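Local atomic coordinates of uncharacterized protein (Desulfotomaculum acetoxidans, PDB entry 3U4Y), a protein that is of unknown function but folds as a seven-bladed beta-propeller related to the lactonase family. Residues T29-L33 against V307-I313; S290-E296 against I313-G317; F25-L30 against T285-I289; K259-L265 against K298-G304. All blocks are in the same frame, centred on the assembly; numbering follows the deposited sequence.

Contact 1 (T29-L33 against V307-I313); sequences TLEIL and VGYVAGI
Leu30 and Ile32 carry this contact, reaching from the lead-in and first residue of strand 32-37 onto the tail of strand 306-309 and the turn behind it. Leu30 keeps CG beside its backbone N, anti to the carbonyl carbon (chi1 -66°), and extends to CD1, which meets Val307 CG2 at 3.7 Å, the two side chains crossing at about a right angle. Closer to the backbone, Leu30 CB faces Val310 CG1 at 4.1 Å, and that same CG1 lies 3.7 Å from Leu30 O.

Ile32 works further along. Its CG1 slides past Ile313 CG1 at 3.9 Å, the two side chains running in opposite directions; its CD1 turns to Ala311, though the exact placement of that methyl is doubtful. Ala311 sits at a corner of a type II beta turn from Val310 to Ile313, with Gly312 at the other corner in a positive-phi conformation. At the far end, Val307 and Gly308 form a classic beta bulge opposite Val299.

Both strands are the outermost of their sheets, so two neighbouring propeller blades meet here at their outer edges. With no hydrogen bond between the segments, these edges are matched by shape and apolar burial, without a directional bond to fix them.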
loop_
_atom_site.group_PDB
_atom_site.type_symbol
_atom_site.label_atom_id
_atom_site.label_comp_id
_atom_site.label_asym_id
_atom_site.label_seq_id
_atom_site.Cartn_x
_atom_site.Cartn_y
_atom_site.Cartn_z
ATOM N N THR A 29 -10.386 -2.450 20.633
ATOM C CA THR A 29 -11.214 -3.587 21.017
ATOM C C THR A 29 -11.030 -4.762 20.079
ATOM O O THR A 29 -11.168 -5.920 20.483
ATOM C CB THR A 29 -12.694 -3.217 20.949
ATOM O OG1 THR A 29 -12.882 -2.214 19.945
ATOM C CG2 THR A 29 -13.177 -2.684 22.284
ATOM N N LEU A 30 -10.750 -4.449 18.817
ATOM C CA LEU A 30 -10.601 -5.463 17.785
ATOM C C LEU A 30 -11.943 -6.070 17.407
ATOM O O LEU A 30 -12.109 -7.295 17.413
ATOM C CB LEU A 30 -9.627 -6.550 18.233
ATOM C CG LEU A 30 -8.217 -5.999 18.372
ATOM C CD1 LEU A 30 -7.189 -7.112 18.570
ATOM C CD2 LEU A 30 -7.921 -5.194 17.135
ATOM N N GLU A 31 -12.897 -5.202 17.085
ATOM C CA GLU A 31 -14.205 -5.634 16.631
ATOM C C GLU A 31 -14.613 -4.745 15.472
ATOM O O GLU A 31 -14.026 -3.676 15.267
ATOM C CB GLU A 31 -15.217 -5.525 17.763
ATOM C CG GLU A 31 -14.889 -6.391 18.970
ATOM C CD GLU A 31 -15.591 -5.921 20.235
ATOM O OE1 GLU A 31 -16.474 -5.043 20.129
ATOM O OE2 GLU A 31 -15.252 -6.418 21.334
ATOM N N ILE A 32 -15.604 -5.183 14.704
ATOM C CA ILE A 32 -16.072 -4.385 13.571
ATOM C C ILE A 32 -16.675 -3.055 14.037
ATOM O O ILE A 32 -17.047 -2.901 15.197
ATOM C CB ILE A 32 -17.106 -5.140 12.686
ATOM C CG1 ILE A 32 -16.563 -6.490 12.222
ATOM C CG2 ILE A 32 -17.516 -4.301 11.497
ATOM C CD1 ILE A 32 -16.490 -7.483 13.350
ATOM N N LEU A 33 -16.773 -2.104 13.118
ATOM C CA LEU A 33 -17.330 -0.791 13.395
ATOM C C LEU A 33 -18.517 -0.504 12.492
ATOM O O LEU A 33 -19.584 -0.107 12.955
ATOM C CB LEU A 33 -16.281 0.272 13.112
ATOM C CG LEU A 33 -15.813 1.106 14.281
ATOM C CD1 LEU A 33 -15.468 0.175 15.420
ATOM C CD2 LEU A 33 -14.617 1.898 13.826
ATOM N N VAL A 307 -2.020 -11.258 19.370
ATOM C CA VAL A 307 -2.877 -10.569 20.317
ATOM C C VAL A 307 -4.356 -10.874 20.110
ATOM O O VAL A 307 -5.157 -10.625 20.998
ATOM C CB VAL A 307 -2.666 -9.056 20.277
ATOM C CG1 VAL A 307 -1.302 -8.722 19.679
ATOM C CG2 VAL A 307 -3.795 -8.396 19.505
ATOM N N GLY A 308 -4.708 -11.410 18.944
ATOM C CA GLY A 308 -6.065 -11.850 18.668
ATOM C C GLY A 308 -6.548 -11.355 17.320
ATOM O O GLY A 308 -5.959 -10.426 16.769
ATOM N N TYR A 309 -7.614 -11.960 16.789
ATOM C CA TYR A 309 -8.164 -11.573 15.481
ATOM C C TYR A 309 -9.439 -10.737 15.637
ATOM O O TYR A 309 -9.976 -10.636 16.744
ATOM C CB TYR A 309 -8.401 -12.808 14.595
ATOM C CG TYR A 309 -9.534 -13.731 15.028
ATOM C CD1 TYR A 309 -10.627 -13.962 14.191
ATOM C CD2 TYR A 309 -9.510 -14.383 16.262
ATOM C CE1 TYR A 309 -11.671 -14.810 14.577
ATOM C CE2 TYR A 309 -10.553 -15.240 16.656
ATOM C CZ TYR A 309 -11.631 -15.444 15.809
ATOM O OH TYR A 309 -12.667 -16.280 16.183
ATOM N N VAL A 310 -9.913 -10.120 14.553
ATOM C CA VAL A 310 -11.183 -9.395 14.606
ATOM C C VAL A 310 -12.332 -10.302 14.196
ATOM O O VAL A 310 -12.211 -11.116 13.278
ATOM C CB VAL A 310 -11.224 -8.118 13.732
ATOM C CG1 VAL A 310 -10.261 -7.076 14.239
ATOM C CG2 VAL A 310 -10.924 -8.460 12.313
ATOM N N ALA A 311 -13.447 -10.148 14.894
ATOM C CA ALA A 311 -14.617 -10.984 14.704
ATOM C C ALA A 311 -15.232 -10.879 13.318
ATOM O O ALA A 311 -15.544 -9.795 12.835
ATOM C CB ALA A 311 -15.645 -10.599 15.723
ATOM N N GLY A 312 -15.429 -12.017 12.679
ATOM C CA GLY A 312 -16.183 -12.054 11.439
ATOM C C GLY A 312 -15.804 -11.098 10.318
ATOM O O GLY A 312 -16.684 -10.539 9.664
ATOM N N ILE A 313 -14.508 -10.907 10.078
ATOM C CA ILE A 313 -14.050 -10.240 8.858
ATOM C C ILE A 313 -13.301 -11.260 8.024
ATOM O O ILE A 313 -12.349 -11.871 8.503
ATOM C CB ILE A 313 -13.077 -9.070 9.122
ATOM C CG1 ILE A 313 -13.760 -7.903 9.836
ATOM C CG2 ILE A 313 -12.509 -8.562 7.818
ATOM C CD1 ILE A 313 -12.878 -6.674 9.931
#

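Contact 2 (S290-E296 against I313-G317); sequences SANISRE and IEANG
This is a buried, largely backbone-lined contact in which the turn between strands 286-291 and 296-301 leans on the linker that carries the chain from strand 306-309 to strand 319-321. Ser290 supplies a hydrogen bond: OG, swung anti to the backbone N (chi1 155°), donates to Gly317 O at 2.9 Å, lying in the carbonyl plane. Beside it Ala315 points its methyl at the turn, with CB 3.6 Å from Ser290 OG.

The linker is the step from one propeller blade to the next: strand 306-309 is the outermost strand of one sheet, and strand 319-321 is the innermost strand of its neighbour. Along this step the backbones exchange two CA-H...O contacts, Glu314 CA to Arg295 O at 3.4 Å and Arg295 CA to Ala315 O at 3.3 Å.

Arg295 bends at chi2 (-100°) and runs alongside Asn316, both pointing the same way. Asn316 ND2 lies over one face of the guanidinium, the two planes only 20° apart; as both NE and ND2 are donors, no hydrogen bond joins them. Arg295 NE makes a weak hydrogen bond to Asn292 O, 3.5 Å away. Glu314 sends its carboxylate elsewhere, OE2 bonding to His18.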
loop_
_atom_site.group_PDB
_atom_site.type_symbol
_atom_site.label_atom_id
_atom_site.label_comp_id
_atom_site.label_asym_id
_atom_site.label_seq_id
_atom_site.Cartn_x
_atom_site.Cartn_y
_atom_site.Cartn_z
ATOM N N SER A 290 -3.618 -8.730 6.945
ATOM C CA SER A 290 -4.790 -9.146 6.169
ATOM C C SER A 290 -4.499 -10.376 5.299
ATOM O O SER A 290 -4.064 -10.250 4.151
ATOM C CB SER A 290 -5.311 -7.994 5.311
ATOM O OG SER A 290 -6.029 -8.471 4.185
ATOM N N ALA A 291 -4.771 -11.553 5.862
ATOM C CA ALA A 291 -4.514 -12.845 5.232
ATOM C C ALA A 291 -5.460 -13.177 4.073
ATOM O O ALA A 291 -6.512 -13.783 4.261
ATOM C CB ALA A 291 -4.550 -13.951 6.279
ATOM N N ASN A 292 -5.067 -12.741 2.883
ATOM C CA ASN A 292 -5.591 -13.210 1.603
ATOM C C ASN A 292 -6.398 -14.510 1.594
ATOM O O ASN A 292 -7.534 -14.534 1.138
ATOM C CB ASN A 292 -4.405 -13.397 0.653
ATOM C CG ASN A 292 -4.678 -12.863 -0.710
ATOM O OD1 ASN A 292 -5.708 -12.239 -0.941
ATOM N ND2 ASN A 292 -3.757 -13.092 -1.633
ATOM N N ILE A 293 -5.788 -15.595 2.071
ATOM C CA ILE A 293 -6.296 -16.949 1.848
ATOM C C ILE A 293 -6.847 -17.618 3.108
ATOM O O ILE A 293 -7.677 -18.516 3.027
ATOM C CB ILE A 293 -5.209 -17.856 1.198
ATOM C CG1 ILE A 293 -4.959 -17.437 -0.246
ATOM C CG2 ILE A 293 -5.605 -19.314 1.242
ATOM C CD1 ILE A 293 -4.538 -18.575 -1.149
ATOM N N SER A 294 -6.377 -17.195 4.273
ATOM C CA SER A 294 -6.958 -17.667 5.522
ATOM C C SER A 294 -8.199 -16.835 5.783
ATOM O O SER A 294 -9.079 -17.228 6.564
ATOM C CB SER A 294 -5.959 -17.550 6.682
ATOM O OG SER A 294 -5.430 -18.824 7.038
ATOM N N ARG A 295 -8.261 -15.683 5.111
ATOM C CA ARG A 295 -9.403 -14.781 5.202
ATOM C C ARG A 295 -9.598 -14.362 6.654
ATOM O O ARG A 295 -10.700 -14.460 7.200
ATOM C CB ARG A 295 -10.663 -15.465 4.674
ATOM C CG ARG A 295 -10.587 -15.882 3.205
ATOM C CD ARG A 295 -11.294 -14.905 2.281
ATOM N NE ARG A 295 -10.941 -15.130 0.882
ATOM C CZ ARG A 295 -11.687 -15.801 0.011
ATOM N NH1 ARG A 295 -12.850 -16.307 0.388
ATOM N NH2 ARG A 295 -11.271 -15.958 -1.240
ATOM N N GLU A 296 -8.505 -13.917 7.275
ATOM C CA GLU A 296 -8.497 -13.540 8.683
ATOM C C GLU A 296 -7.784 -12.207 8.836
ATOM O O GLU A 296 -6.889 -11.893 8.071
ATOM C CB GLU A 296 -7.813 -14.627 9.528
ATOM C CG GLU A 296 -7.883 -14.414 11.036
ATOM C CD GLU A 296 -7.677 -15.695 11.848
ATOM O OE1 GLU A 296 -7.211 -15.608 13.014
ATOM O OE2 GLU A 296 -7.997 -16.788 11.326
ATOM N N ILE A 313 -14.508 -10.907 10.078
ATOM C CA ILE A 313 -14.050 -10.240 8.858
ATOM C C ILE A 313 -13.301 -11.260 8.024
ATOM O O ILE A 313 -12.349 -11.871 8.503
ATOM C CB ILE A 313 -13.077 -9.070 9.122
ATOM C CG1 ILE A 313 -13.760 -7.903 9.836
ATOM C CG2 ILE A 313 -12.509 -8.562 7.818
ATOM C CD1 ILE A 313 -12.878 -6.674 9.931
ATOM N N GLU A 314 -13.725 -11.445 6.781
ATOM C CA GLU A 314 -13.053 -12.366 5.883
ATOM C C GLU A 314 -12.059 -11.576 5.036
ATOM O O GLU A 314 -12.360 -11.114 3.939
ATOM C CB GLU A 314 -14.082 -13.110 5.041
ATOM C CG GLU A 314 -15.154 -13.805 5.891
ATOM C CD GLU A 314 -16.238 -14.496 5.067
ATOM O OE1 GLU A 314 -17.121 -15.144 5.675
ATOM O OE2 GLU A 314 -16.213 -14.390 3.820
ATOM N N ALA A 315 -10.865 -11.397 5.575
ATOM C CA ALA A 315 -9.921 -10.486 4.967
ATOM C C ALA A 315 -9.666 -10.906 3.539
ATOM O O ALA A 315 -9.605 -12.093 3.246
ATOM C CB ALA A 315 -8.628 -10.454 5.766
ATOM N N ASN A 316 -9.514 -9.926 2.658
ATOM C CA ASN A 316 -9.285 -10.200 1.258
ATOM C C ASN A 316 -8.986 -8.914 0.505
ATOM O O ASN A 316 -9.836 -8.354 -0.150
ATOM C CB ASN A 316 -10.523 -10.869 0.684
ATOM C CG ASN A 316 -10.233 -11.702 -0.545
ATOM O OD1 ASN A 316 -9.163 -11.618 -1.154
ATOM N ND2 ASN A 316 -11.205 -12.509 -0.927
ATOM N N GLY A 317 -7.763 -8.437 0.601
ATOM C CA GLY A 317 -7.432 -7.185 -0.043
ATOM C C GLY A 317 -6.654 -6.257 0.866
ATOM O O GLY A 317 -6.185 -6.657 1.935
#

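Contact 3 (F25-L30 against T285-I289); sequences FSTDTL and TKLFI
Phe25 puts CG between the backbone N and the carbonyl carbon (chi1 59°), and its ring reaches Phe288, which holds its own CG anti to the carbonyl carbon (chi1 -71°), beside the backbone N. Both side chains leave their strands toward each other. The rings come together obliquely, centroids 5.7 Å apart and planes at 49°, with Phe25 CE1 3.7 Å from Phe288 CD1.

Further round its rim, Phe288 is met by the turn that follows strand 21-26. Leu30 contributes its other methyl here, CD2 resting at the ring edge 3.7 Å from Phe288 CE1. Thr27 O lies in the ring plane, 3.9 Å from Phe288 CZ, where the slightly positive edge hydrogens would suit a carbonyl, at this distance weakly, and Thr27 CG2 stands 4.2 Å from the same CZ. Lys286 brings CE to 3.8 Å from Thr27 O; its NZ stays 5.6 Å from Asp28 OD1, too far for a direct salt bridge.

Val299, Ile319 and Ile321 also touch Phe288, which is therefore wedged between two sheets rather than within one. Interdigitated aromatic and aliphatic side chains between the faces of adjacent blades are typical of a beta-propeller, and this is the interface between the sheet of Phe288 and the blade built from both ends of the chain.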
loop_
_atom_site.group_PDB
_atom_site.type_symbol
_atom_site.label_atom_id
_atom_site.label_comp_id
_atom_site.label_asym_id
_atom_site.label_seq_id
_atom_site.Cartn_x
_atom_site.Cartn_y
_atom_site.Cartn_z
ATOM N N PHE A 25 -12.753 -1.286 11.466
ATOM C CA PHE A 25 -12.553 -2.053 12.681
ATOM C C PHE A 25 -11.826 -1.152 13.679
ATOM O O PHE A 25 -11.147 -0.197 13.291
ATOM C CB PHE A 25 -11.733 -3.314 12.371
ATOM C CG PHE A 25 -10.389 -3.022 11.789
ATOM C CD1 PHE A 25 -9.246 -3.130 12.558
ATOM C CD2 PHE A 25 -10.263 -2.601 10.476
ATOM C CE1 PHE A 25 -7.992 -2.834 12.024
ATOM C CE2 PHE A 25 -9.015 -2.313 9.931
ATOM C CZ PHE A 25 -7.880 -2.423 10.713
ATOM N N SER A 26 -11.974 -1.431 14.968
ATOM C CA SER A 26 -11.217 -0.674 15.943
ATOM C C SER A 26 -9.875 -1.340 16.219
ATOM O O SER A 26 -9.793 -2.552 16.424
ATOM C CB SER A 26 -11.991 -0.503 17.238
ATOM O OG SER A 26 -11.393 -1.255 18.278
ATOM N N THR A 27 -8.834 -0.514 16.188
ATOM C CA THR A 27 -7.500 -0.813 16.675
ATOM C C THR A 27 -7.438 -1.292 18.142
ATOM O O THR A 27 -6.516 -2.019 18.526
ATOM C CB THR A 27 -6.717 0.483 16.585
ATOM O OG1 THR A 27 -6.630 0.868 15.209
ATOM C CG2 THR A 27 -5.325 0.359 17.211
ATOM N N ASP A 28 -8.418 -0.881 18.951
ATOM C CA ASP A 28 -8.413 -1.100 20.407
ATOM C C ASP A 28 -9.070 -2.400 20.833
ATOM O O ASP A 28 -8.420 -3.299 21.370
ATOM C CB ASP A 28 -9.179 0.021 21.120
ATOM C CG ASP A 28 -8.558 1.388 20.919
ATOM O OD1 ASP A 28 -7.342 1.545 21.192
ATOM O OD2 ASP A 28 -9.303 2.300 20.486
ATOM N N THR A 29 -10.386 -2.450 20.633
ATOM C CA THR A 29 -11.214 -3.587 21.017
ATOM C C THR A 29 -11.030 -4.762 20.079
ATOM O O THR A 29 -11.168 -5.920 20.483
ATOM C CB THR A 29 -12.694 -3.217 20.949
ATOM O OG1 THR A 29 -12.882 -2.214 19.945
ATOM C CG2 THR A 29 -13.177 -2.684 22.284
ATOM N N LEU A 30 -10.750 -4.449 18.817
ATOM C CA LEU A 30 -10.601 -5.463 17.785
ATOM C C LEU A 30 -11.943 -6.070 17.407
ATOM O O LEU A 30 -12.109 -7.295 17.413
ATOM C CB LEU A 30 -9.627 -6.550 18.233
ATOM C CG LEU A 30 -8.217 -5.999 18.372
ATOM C CD1 LEU A 30 -7.189 -7.112 18.570
ATOM C CD2 LEU A 30 -7.921 -5.194 17.135
ATOM N N THR A 285 3.011 -0.272 17.778
ATOM C CA THR A 285 3.237 -1.284 18.804
ATOM C C THR A 285 2.734 -2.649 18.349
ATOM O O THR A 285 3.159 -3.689 18.860
ATOM C CB THR A 285 2.541 -0.897 20.138
ATOM O OG1 THR A 285 1.126 -0.780 19.943
ATOM C CG2 THR A 285 3.047 0.432 20.628
ATOM N N LYS A 286 1.809 -2.634 17.393
ATOM C CA LYS A 286 1.200 -3.863 16.887
ATOM C C LYS A 286 1.041 -3.888 15.364
ATOM O O LYS A 286 0.831 -2.857 14.712
ATOM C CB LYS A 286 -0.131 -4.181 17.600
ATOM C CG LYS A 286 -0.882 -2.987 18.191
ATOM C CD LYS A 286 -1.832 -3.428 19.333
ATOM C CE LYS A 286 -2.921 -2.357 19.670
ATOM N NZ LYS A 286 -2.651 -1.452 20.851
ATOM N N LEU A 287 1.163 -5.082 14.802
ATOM C CA LEU A 287 0.948 -5.276 13.376
ATOM C C LEU A 287 -0.417 -5.887 13.096
ATOM O O LEU A 287 -0.852 -6.825 13.766
ATOM C CB LEU A 287 2.027 -6.172 12.797
ATOM C CG LEU A 287 3.403 -5.580 13.045
ATOM C CD1 LEU A 287 4.528 -6.553 12.658
ATOM C CD2 LEU A 287 3.496 -4.287 12.276
ATOM N N PHE A 288 -1.089 -5.331 12.100
ATOM C CA PHE A 288 -2.336 -5.870 11.610
ATOM C C PHE A 288 -2.054 -6.522 10.258
ATOM O O PHE A 288 -1.513 -5.872 9.361
ATOM C CB PHE A 288 -3.360 -4.737 11.490
ATOM C CG PHE A 288 -3.831 -4.219 12.821
ATOM C CD1 PHE A 288 -5.036 -4.647 13.361
ATOM C CD2 PHE A 288 -3.052 -3.342 13.555
ATOM C CE1 PHE A 288 -5.459 -4.196 14.590
ATOM C CE2 PHE A 288 -3.474 -2.890 14.781
ATOM C CZ PHE A 288 -4.681 -3.316 15.298
ATOM N N ILE A 289 -2.374 -7.809 10.130
ATOM C CA ILE A 289 -2.156 -8.549 8.880
ATOM C C ILE A 289 -3.473 -8.999 8.246
ATOM O O ILE A 289 -4.330 -9.583 8.928
ATOM C CB ILE A 289 -1.284 -9.823 9.075
ATOM C CG1 ILE A 289 0.022 -9.518 9.806
ATOM C CG2 ILE A 289 -0.973 -10.442 7.759
ATOM C CD1 ILE A 289 0.943 -10.716 9.935
#

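Contact 4 (K259-L265 against K298-G304); sequences KSFGHGL and KVFTISG
Strands 259-262 and 298-301 run roughly antiparallel, at 147°, but with axes 10.5 Å apart they belong to different sheets and face each other through side chains; the backbones draw nearest where Phe261 CA and Gly304 CA are 5.7 Å apart.

Phe261 is the centre of the contact. Its ring lies flat against the end of the type I beta turn from Thr301 to Gly304, and Gly304 CA sits over the middle of one face, 3.3 Å from the centroid and 6° off the normal, a CH-pi contact. The N of this glycine, bonded to Thr301 O, closes the turn. Phe300 comes in obliquely beside Phe261, centroids 5.8 Å apart and planes at 39°.

Beyond the strand, His263 O lies at the edge of the Phe300 ring, 3.5 Å from CZ, and approaches Lys298 NZ at 3.6 Å; His263 CB packs on the same corner of the ring. The imidazole itself turns away: ND1 accepts the Leu265 N-H, and NE2 is bonded to Thr239 O. Lys298, extended beyond CG, crosses Leu265 obliquely, with Lys298 CB 4.0 Å from Leu265 CD1.

With no hydrogen bond between the segments, adhesion of these two blades rests on one aromatic face under Gly304, one ring edge at His263 O, an oblique ring pair and the aliphatic part of a lysine, while the imidazole nitrogens are satisfied away from strand 298-301.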
loop_
_atom_site.group_PDB
_atom_site.type_symbol
_atom_site.label_atom_id
_atom_site.label_comp_id
_atom_site.label_asym_id
_atom_site.label_seq_id
_atom_site.Cartn_x
_atom_site.Cartn_y
_atom_site.Cartn_z
ATOM N N LYS A 259 15.210 -9.886 13.329
ATOM C CA LYS A 259 14.567 -11.161 13.596
ATOM C C LYS A 259 13.308 -11.353 12.770
ATOM O O LYS A 259 12.851 -10.450 12.074
ATOM C CB LYS A 259 14.204 -11.267 15.066
ATOM C CG LYS A 259 13.194 -10.239 15.491
ATOM C CD LYS A 259 12.319 -10.800 16.589
ATOM C CE LYS A 259 11.453 -9.727 17.206
ATOM N NZ LYS A 259 12.285 -8.607 17.735
ATOM N N SER A 260 12.750 -12.549 12.874
ATOM C CA SER A 260 11.532 -12.900 12.168
ATOM C C SER A 260 10.626 -13.650 13.100
ATOM O O SER A 260 11.065 -14.166 14.121
ATOM C CB SER A 260 11.850 -13.776 10.971
ATOM O OG SER A 260 13.076 -14.459 11.163
ATOM N N PHE A 261 9.347 -13.677 12.775
ATOM C CA PHE A 261 8.410 -14.506 13.517
ATOM C C PHE A 261 7.341 -14.940 12.547
ATOM O O PHE A 261 7.052 -14.231 11.588
ATOM C CB PHE A 261 7.842 -13.803 14.765
ATOM C CG PHE A 261 7.082 -12.530 14.481
ATOM C CD1 PHE A 261 5.738 -12.567 14.135
ATOM C CD2 PHE A 261 7.697 -11.293 14.608
ATOM C CE1 PHE A 261 5.030 -11.392 13.889
ATOM C CE2 PHE A 261 7.000 -10.118 14.365
ATOM C CZ PHE A 261 5.662 -10.169 14.002
ATOM N N GLY A 262 6.794 -16.127 12.759
ATOM C CA GLY A 262 5.836 -16.673 11.822
ATOM C C GLY A 262 4.413 -16.278 12.159
ATOM O O GLY A 262 3.972 -16.397 13.302
ATOM N N HIS A 263 3.679 -15.817 11.159
ATOM C CA HIS A 263 2.302 -15.434 11.403
ATOM C C HIS A 263 1.331 -16.622 11.434
ATOM O O HIS A 263 0.220 -16.515 11.954
ATOM C CB HIS A 263 1.855 -14.377 10.407
ATOM C CG HIS A 263 2.295 -14.635 9.004
ATOM N ND1 HIS A 263 2.101 -15.844 8.374
ATOM C CD2 HIS A 263 2.901 -13.829 8.097
ATOM C CE1 HIS A 263 2.577 -15.775 7.142
ATOM N NE2 HIS A 263 3.066 -14.563 6.948
ATOM N N GLY A 264 1.759 -17.759 10.900
ATOM C CA GLY A 264 0.899 -18.925 10.856
ATOM C C GLY A 264 -0.412 -18.602 10.169
ATOM O O GLY A 264 -1.477 -18.943 10.662
ATOM N N LEU A 265 -0.324 -17.917 9.036
ATOM C CA LEU A 265 -1.486 -17.586 8.228
ATOM C C LEU A 265 -1.264 -18.039 6.796
ATOM O O LEU A 265 -0.118 -18.150 6.334
ATOM C CB LEU A 265 -1.727 -16.079 8.206
ATOM C CG LEU A 265 -2.171 -15.402 9.486
ATOM C CD1 LEU A 265 -2.358 -13.896 9.259
ATOM C CD2 LEU A 265 -3.446 -16.066 9.984
ATOM N N LYS A 298 -5.508 -10.862 11.520
ATOM C CA LYS A 298 -4.838 -11.203 12.770
ATOM C C LYS A 298 -4.002 -10.024 13.264
ATOM O O LYS A 298 -3.492 -9.238 12.469
ATOM C CB LYS A 298 -3.967 -12.448 12.589
ATOM C CG LYS A 298 -3.986 -13.397 13.777
ATOM C CD LYS A 298 -2.966 -14.520 13.621
ATOM C CE LYS A 298 -2.994 -15.461 14.826
ATOM N NZ LYS A 298 -1.772 -16.315 14.962
ATOM N N VAL A 299 -3.874 -9.889 14.577
ATOM C CA VAL A 299 -3.090 -8.801 15.140
ATOM C C VAL A 299 -1.980 -9.337 16.028
ATOM O O VAL A 299 -2.196 -10.218 16.869
ATOM C CB VAL A 299 -3.961 -7.828 15.907
ATOM C CG1 VAL A 299 -3.183 -6.592 16.252
ATOM C CG2 VAL A 299 -5.146 -7.453 15.055
ATOM N N PHE A 300 -0.781 -8.815 15.803
ATOM C CA PHE A 300 0.380 -9.235 16.541
ATOM C C PHE A 300 0.987 -8.018 17.163
ATOM O O PHE A 300 0.726 -6.894 16.740
ATOM C CB PHE A 300 1.420 -9.819 15.602
ATOM C CG PHE A 300 0.991 -11.074 14.926
ATOM C CD1 PHE A 300 1.417 -12.306 15.393
ATOM C CD2 PHE A 300 0.171 -11.029 13.808
ATOM C CE1 PHE A 300 1.033 -13.477 14.762
ATOM C CE2 PHE A 300 -0.222 -12.194 13.170
ATOM C CZ PHE A 300 0.211 -13.423 13.650
ATOM N N THR A 301 1.827 -8.246 18.158
ATOM C CA THR A 301 2.714 -7.202 18.633
ATOM C C THR A 301 3.969 -7.305 17.782
ATOM O O THR A 301 4.266 -8.369 17.227
ATOM C CB THR A 301 3.057 -7.402 20.109
ATOM O OG1 THR A 301 3.618 -8.706 20.292
ATOM C CG2 THR A 301 1.806 -7.324 20.934
ATOM N N ILE A 302 4.694 -6.204 17.659
ATOM C CA ILE A 302 5.905 -6.189 16.854
ATOM C C ILE A 302 6.972 -7.148 17.384
ATOM O O ILE A 302 7.993 -7.369 16.733
ATOM C CB ILE A 302 6.496 -4.786 16.779
ATOM C CG1 ILE A 302 6.803 -4.266 18.189
ATOM C CG2 ILE A 302 5.540 -3.858 16.088
ATOM C CD1 ILE A 302 7.190 -2.807 18.217
ATOM N N SER A 303 6.747 -7.716 18.564
ATOM C CA SER A 303 7.672 -8.712 19.094
ATOM C C SER A 303 7.285 -10.117 18.648
ATOM O O SER A 303 8.021 -11.070 18.881
ATOM C CB SER A 303 7.744 -8.644 20.614
ATOM O OG SER A 303 6.447 -8.608 21.189
ATOM N N GLY A 304 6.130 -10.236 18.003
ATOM C CA GLY A 304 5.669 -11.513 17.507
ATOM C C GLY A 304 4.498 -12.044 18.308
ATOM O O GLY A 304 3.789 -12.941 17.854
#

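How the contacts relate
All four contacts involve the sheet of strands 278-280 to 306-309. Contact 4 joins it to the blade before it in the chain; contacts 1 and 3 join it to the blade after, which combines the chain's two ends. Contact 2 is the connection itself, where the linker leading into that blade passes against the turn of a hairpin. Contacts 2 and 3 are buried, contacts 1 and 4 partly so. Aliphatic groups suffice at the outer edge in contact 1, aromatic rings fill contacts 3 and 4, and backbone carbonyls with a serine hydrogen bond mark contact 2. Leu30 serves contacts 1 and 3, mainly through CD1 in the first and CD2 in the second; contacts 1 and 2 share Ile313.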